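Carboxyvinyl-carboxyphosphonate phosphorylmutase (PDB 4IQD) belongs to the phosphoenolpyruvate phosphomutase family of TIM-barrel enzymes and is modelled here with bound pyruvic acid. Local coordinates at residues 64-68 and 69-73; 95-98 and 99-102. All blocks are in the same frame, centred on the assembly; numbering follows the deposited sequence.

Two loops that follow successive strands of one TIM barrel show how a loop adapts to its place in the fold. Contact 1 (64-68 and 69-73) joins helix 57-63 to helix 74-88 at the surface, and contact 2 (95-98 and 99-102), partly buried, leads from strand 92-95 to helix 103-115. In the first, aliphatic side chains pack across a bend bridged by two waters; in the second, a beta turn is closed by a direct backbone bond and lined by an aromatic ring. The second subunit covers part of contact 1 but does not touch contact 2, which supplies Asp95 to a pyruvic acid pocket. The loops meet where Val72 O packs against Phe100 CD1 at 4.1 Å.

Contact 1 (64-68 and 69-73); sequences KGLPD and LGIVT
Pro67 offers two of its ring carbons to the side chains of Leu69 and Ile71. Its CB meets Leu69 CD1 at 3.7 Å, while its CD meets Ile71 CD1 at 3.8 Å, and each aliphatic chain crosses the proline at roughly a right angle. Ile71 makes this approach with its longer branch: CG1 stands between the backbone N and the carbonyl carbon (chi1 59°), and an extended chi2 carries CD1 to the proline. Farther from the turn, Leu66 and Val72 approach on a slant and touch through single methyls, CD1 of Leu66 and CG1 of Val72, 4.1 Å apart.

The polar side of the bend relies on water. Asp68 is the centre of an inverse gamma turn, whose bond from Leu69 N to Pro67 O is weak, 2.8 Å long but bent to 125° at the hydrogen. The same carbonyl receives a second donor, a water that in turn accepts from Ile71 N at 3.0 Å. Another water donates to Asp68 OD1 and accepts from Gly70 N, tying the carboxylate to the backbone beyond the turn. Asp68 has its CG anti to the backbone N (chi1 -167°), which swings the carboxylate round to the side where this water lies. Its side chain lies about 6 Å from a bound pyruvic acid.

Gly65 ends helix 57-63 in a Schellman motif, and Thr73 N-caps helix 74-88. Between them, Leu66, Asp68 and Val72 all lean on Thr61 of the first helix, while Pro67 and Leu69 pack against Phe289 and Tyr286 of helix 286-297 in the second subunit.

Contact 2 (95-98 and 99-102); sequences DIDT and GFGG
With CG anti to its carbonyl carbon (chi1 -48°) and chi2 at -81°, Phe100 brings its ring back against Ile96, although its CB starts out away from 95-98. Ile96 O then lies over one face, 3.4 Å above the plane and displaced toward the rim, and Ile96 CB packs against Phe100 CE2 at 3.7 Å. Asp97 OD2 reaches Phe100 CE1 obliquely at 3.9 Å, its carboxylate plane turned 54° from the ring.

The backbone here forms a type II' beta turn from Ile96 to Gly99, at the C-terminal end of strand 92-95 in the barrel. Gly99 N closes it by donating to Ile96 O in a fairly straight bond (2.9 Å), the carbonyl that also faces the ring. Just upstream, Asp95 OD1 accepts from Asp97 N at 3.0 Å in an Asx turn, with the donor above the carboxylate plane; OD2 takes a weak bond from Gly57 N, and Asp95 contacts pyruvic acid. A water accepts from both Thr98 N and Phe100 N, bridging the turn to the following chain. The ring also touches Thr109 of helix 103-115 and Ser74 and Val77 of helix 74-88, whereas Lys149 NZ donates to the carbonyls of Thr98 and Gly101.

Contact 1 (64-68 and 69-73)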
ATOM      1  N   LYS A  64      -5.955  -3.426  -0.701  1.00 21.66           N
ATOM      2  CA  LYS A  64      -6.957  -3.049   0.284  1.00 24.36           C
ATOM      3  C   LYS A  64      -7.607  -4.266   0.936  1.00 27.43           C
ATOM      4  O   LYS A  64      -8.488  -4.122   1.781  1.00 28.42           O
ATOM      5  CB  LYS A  64      -8.033  -2.180  -0.363  1.00 27.77           C
ATOM      6  CG  LYS A  64      -7.505  -0.909  -0.992  1.00 29.96           C
ATOM      7  CD  LYS A  64      -8.642   0.012  -1.375  1.00 32.05           C
ATOM      8  CE  LYS A  64      -9.289   0.634  -0.151  1.00 33.80           C
ATOM      9  NZ  LYS A  64      -8.413   1.670   0.453  1.00 37.89           N
ATOM     10  N   GLY A  65      -7.171  -5.459   0.543  1.00 30.49           N
ATOM     11  CA  GLY A  65      -7.698  -6.692   1.103  1.00 28.48           C
ATOM     12  C   GLY A  65      -9.060  -7.048   0.539  1.00 29.66           C
ATOM     13  O   GLY A  65      -9.898  -7.630   1.228  1.00 29.52           O
ATOM     14  N   LEU A  66      -9.278  -6.703  -0.725  1.00 31.37           N
ATOM     15  CA  LEU A  66     -10.577  -6.896  -1.361  1.00 28.79           C
ATOM     16  C   LEU A  66     -10.469  -7.792  -2.592  1.00 28.74           C
ATOM     17  O   LEU A  66      -9.392  -7.927  -3.166  1.00 29.91           O
ATOM     18  CB  LEU A  66     -11.169  -5.539  -1.751  1.00 24.94           C
ATOM     19  CG  LEU A  66     -11.309  -4.516  -0.626  1.00 26.58           C
ATOM     20  CD1 LEU A  66     -12.090  -3.309  -1.111  1.00 29.43           C
ATOM     21  CD2 LEU A  66     -11.964  -5.131   0.601  1.00 25.84           C
ATOM     22  N   PRO A  67     -11.590  -8.408  -3.005  1.00 28.27           N
ATOM     23  CA  PRO A  67     -11.547  -9.185  -4.244  1.00 27.04           C
ATOM     24  C   PRO A  67     -11.727  -8.292  -5.463  1.00 25.85           C
ATOM     25  O   PRO A  67     -12.343  -7.232  -5.371  1.00 29.54           O
ATOM     26  CB  PRO A  67     -12.745 -10.136  -4.113  1.00 29.05           C
ATOM     27  CG  PRO A  67     -13.532  -9.670  -2.920  1.00 29.48           C
ATOM     28  CD  PRO A  67     -12.939  -8.396  -2.417  1.00 27.61           C
ATOM     29  N   ASP A  68     -11.189  -8.722  -6.595  1.00 23.05           N
ATOM     30  CA  ASP A  68     -11.354  -7.990  -7.840  1.00 28.14           C
ATOM     31  C   ASP A  68     -12.757  -8.216  -8.387  1.00 32.84           C
ATOM     32  O   ASP A  68     -12.950  -8.989  -9.328  1.00 32.90           O
ATOM     33  CB  ASP A  68     -10.310  -8.438  -8.862  1.00 29.61           C
ATOM     34  CG  ASP A  68     -10.236  -7.515 -10.051  1.00 34.81           C
ATOM     35  OD1 ASP A  68     -10.763  -6.388  -9.951  1.00 39.41           O
ATOM     36  OD2 ASP A  68      -9.644  -7.908 -11.078  1.00 35.25           O
ATOM     37  N   LEU A  69     -13.736  -7.543  -7.790  1.00 33.22           N
ATOM     38  CA  LEU A  69     -15.134  -7.776  -8.129  1.00 33.43           C
ATOM     39  C   LEU A  69     -15.912  -6.488  -8.349  1.00 35.50           C
ATOM     40  O   LEU A  69     -17.140  -6.473  -8.263  1.00 36.31           O
ATOM     41  CB  LEU A  69     -15.804  -8.615  -7.044  1.00 31.93           C
ATOM     42  CG  LEU A  69     -15.341 -10.069  -7.027  1.00 28.71           C
ATOM     43  CD1 LEU A  69     -15.962 -10.825  -5.871  1.00 28.80           C
ATOM     44  CD2 LEU A  69     -15.686 -10.726  -8.349  1.00 30.64           C
ATOM     45  N   GLY A  70     -15.187  -5.411  -8.631  1.00 34.60           N
ATOM     46  CA  GLY A  70     -15.796  -4.130  -8.944  1.00 33.09           C
ATOM     47  C   GLY A  70     -16.594  -3.525  -7.805  1.00 32.45           C
ATOM     48  O   GLY A  70     -17.734  -3.104  -7.993  1.00 31.27           O
ATOM     49  N   ILE A  71     -15.994  -3.478  -6.620  1.00 35.22           N
ATOM     50  CA  ILE A  71     -16.655  -2.899  -5.456  1.00 33.24           C
ATOM     51  C   ILE A  71     -15.920  -1.665  -4.954  1.00 29.91           C
ATOM     52  O   ILE A  71     -16.340  -1.028  -3.992  1.00 28.30           O
ATOM     53  CB  ILE A  71     -16.797  -3.921  -4.319  1.00 34.84           C
ATOM     54  CG1 ILE A  71     -15.420  -4.443  -3.902  1.00 32.94           C
ATOM     55  CG2 ILE A  71     -17.709  -5.060  -4.752  1.00 35.79           C
ATOM     56  CD1 ILE A  71     -15.465  -5.668  -3.020  1.00 33.56           C
ATOM     57  N   VAL A  72     -14.817  -1.335  -5.613  1.00 27.62           N
ATOM     58  CA  VAL A  72     -14.127  -0.090  -5.329  1.00 24.20           C
ATOM     59  C   VAL A  72     -14.739   1.002  -6.182  1.00 25.13           C
ATOM     60  O   VAL A  72     -15.393   0.719  -7.186  1.00 26.02           O
ATOM     61  CB  VAL A  72     -12.620  -0.185  -5.611  1.00 25.32           C
ATOM     62  CG1 VAL A  72     -11.958  -1.138  -4.630  1.00 25.73           C
ATOM     63  CG2 VAL A  72     -12.377  -0.615  -7.046  1.00 20.71           C
ATOM     64  N   THR A  73     -14.536   2.250  -5.773  1.00 26.02           N
ATOM     65  CA  THR A  73     -15.123   3.385  -6.469  1.00 25.69           C
ATOM     66  C   THR A  73     -14.080   4.117  -7.297  1.00 22.92           C
ATOM     67  O   THR A  73     -12.881   3.964  -7.075  1.00 18.99           O
ATOM     68  CB  THR A  73     -15.748   4.376  -5.485  1.00 26.63           C
ATOM     69  OG1 THR A  73     -14.711   5.036  -4.753  1.00 27.76           O
ATOM     70  CG2 THR A  73     -16.671   3.657  -4.519  1.00 27.34           C
TER
HETATM   71  O   HOH W   1     -13.247  -4.691  -6.238  1.00 22.66           O
HETATM   72  O   HOH W   2     -12.221  -4.140  -8.870  1.00 35.05           O

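Contact 2 (95-98 and 99-102)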
ATOM      1  N   ASP A  95      -6.130   1.062 -15.027  1.00 18.85           N
ATOM      2  CA  ASP A  95      -7.240   0.176 -15.324  1.00 17.14           C
ATOM      3  C   ASP A  95      -8.500   0.726 -14.673  1.00 18.73           C
ATOM      4  O   ASP A  95      -8.649   0.676 -13.453  1.00 18.86           O
ATOM      5  CB  ASP A  95      -6.938  -1.226 -14.793  1.00 19.02           C
ATOM      6  CG  ASP A  95      -8.101  -2.189 -14.970  1.00 28.99           C
ATOM      7  OD1 ASP A  95      -9.004  -1.908 -15.786  1.00 34.17           O
ATOM      8  OD2 ASP A  95      -8.103  -3.244 -14.298  1.00 31.72           O
ATOM      9  N   ILE A  96      -9.412   1.248 -15.486  1.00 17.41           N
ATOM     10  CA  ILE A  96     -10.661   1.777 -14.954  1.00 20.60           C
ATOM     11  C   ILE A  96     -11.848   0.838 -15.169  1.00 24.40           C
ATOM     12  O   ILE A  96     -12.998   1.273 -15.149  1.00 24.22           O
ATOM     13  CB  ILE A  96     -10.984   3.172 -15.531  1.00 21.70           C
ATOM     14  CG1 ILE A  96     -11.253   3.094 -17.033  1.00 22.98           C
ATOM     15  CG2 ILE A  96      -9.845   4.139 -15.237  1.00 22.12           C
ATOM     16  CD1 ILE A  96     -11.959   4.311 -17.584  1.00 23.14           C
ATOM     17  N   ASP A  97     -11.563  -0.449 -15.347  1.00 25.39           N
ATOM     18  CA  ASP A  97     -12.601  -1.449 -15.603  1.00 25.52           C
ATOM     19  C   ASP A  97     -13.510  -1.039 -16.760  1.00 24.34           C
ATOM     20  O   ASP A  97     -13.064  -0.932 -17.900  1.00 27.84           O
ATOM     21  CB  ASP A  97     -13.432  -1.719 -14.344  1.00 32.94           C
ATOM     22  CG  ASP A  97     -12.614  -2.330 -13.222  1.00 40.80           C
ATOM     23  OD1 ASP A  97     -11.600  -2.994 -13.515  1.00 42.81           O
ATOM     24  OD2 ASP A  97     -12.991  -2.149 -12.042  1.00 45.35           O
ATOM     25  N   THR A  98     -14.781  -0.793 -16.460  1.00 20.88           N
ATOM     26  CA  THR A  98     -15.741  -0.397 -17.483  1.00 20.84           C
ATOM     27  C   THR A  98     -16.189   1.058 -17.338  1.00 23.59           C
ATOM     28  O   THR A  98     -17.127   1.495 -18.002  1.00 23.66           O
ATOM     29  CB  THR A  98     -16.978  -1.311 -17.471  1.00 25.81           C
ATOM     30  OG1 THR A  98     -17.755  -1.047 -16.297  1.00 28.18           O
ATOM     31  CG2 THR A  98     -16.558  -2.772 -17.476  1.00 24.62           C
ATOM     32  N   GLY A  99     -15.516   1.805 -16.467  1.00 21.75           N
ATOM     33  CA  GLY A  99     -15.828   3.209 -16.273  1.00 22.44           C
ATOM     34  C   GLY A  99     -16.686   3.463 -15.051  1.00 23.80           C
ATOM     35  O   GLY A  99     -17.137   4.585 -14.824  1.00 24.69           O
ATOM     36  N   PHE A 100     -16.911   2.408 -14.273  1.00 27.11           N
ATOM     37  CA  PHE A 100     -17.641   2.491 -13.010  1.00 24.21           C
ATOM     38  C   PHE A 100     -19.054   3.023 -13.183  1.00 23.86           C
ATOM     39  O   PHE A 100     -19.491   3.904 -12.447  1.00 24.57           O
ATOM     40  CB  PHE A 100     -16.869   3.332 -11.992  1.00 25.22           C
ATOM     41  CG  PHE A 100     -15.420   2.964 -11.886  1.00 25.26           C
ATOM     42  CD1 PHE A 100     -15.023   1.877 -11.126  1.00 28.36           C
ATOM     43  CD2 PHE A 100     -14.456   3.698 -12.553  1.00 24.89           C
ATOM     44  CE1 PHE A 100     -13.692   1.529 -11.031  1.00 27.38           C
ATOM     45  CE2 PHE A 100     -13.122   3.358 -12.463  1.00 25.08           C
ATOM     46  CZ  PHE A 100     -12.739   2.270 -11.700  1.00 27.48           C
ATOM     47  N   GLY A 101     -19.769   2.474 -14.157  1.00 25.67           N
ATOM     48  CA  GLY A 101     -21.142   2.864 -14.396  1.00 26.75           C
ATOM     49  C   GLY A 101     -21.412   3.148 -15.857  1.00 30.57           C
ATOM     50  O   GLY A 101     -20.823   2.528 -16.741  1.00 32.56           O
ATOM     51  N   GLY A 102     -22.307   4.095 -16.109  1.00 28.56           N
ATOM     52  CA  GLY A 102     -22.724   4.413 -17.459  1.00 29.56           C
ATOM     53  C   GLY A 102     -21.882   5.477 -18.126  1.00 30.28           C
ATOM     54  O   GLY A 102     -20.798   5.820 -17.653  1.00 32.24           O
TER
HETATM   55  O   HOH W   3     -16.154  -0.104 -13.986  1.00 24.81           O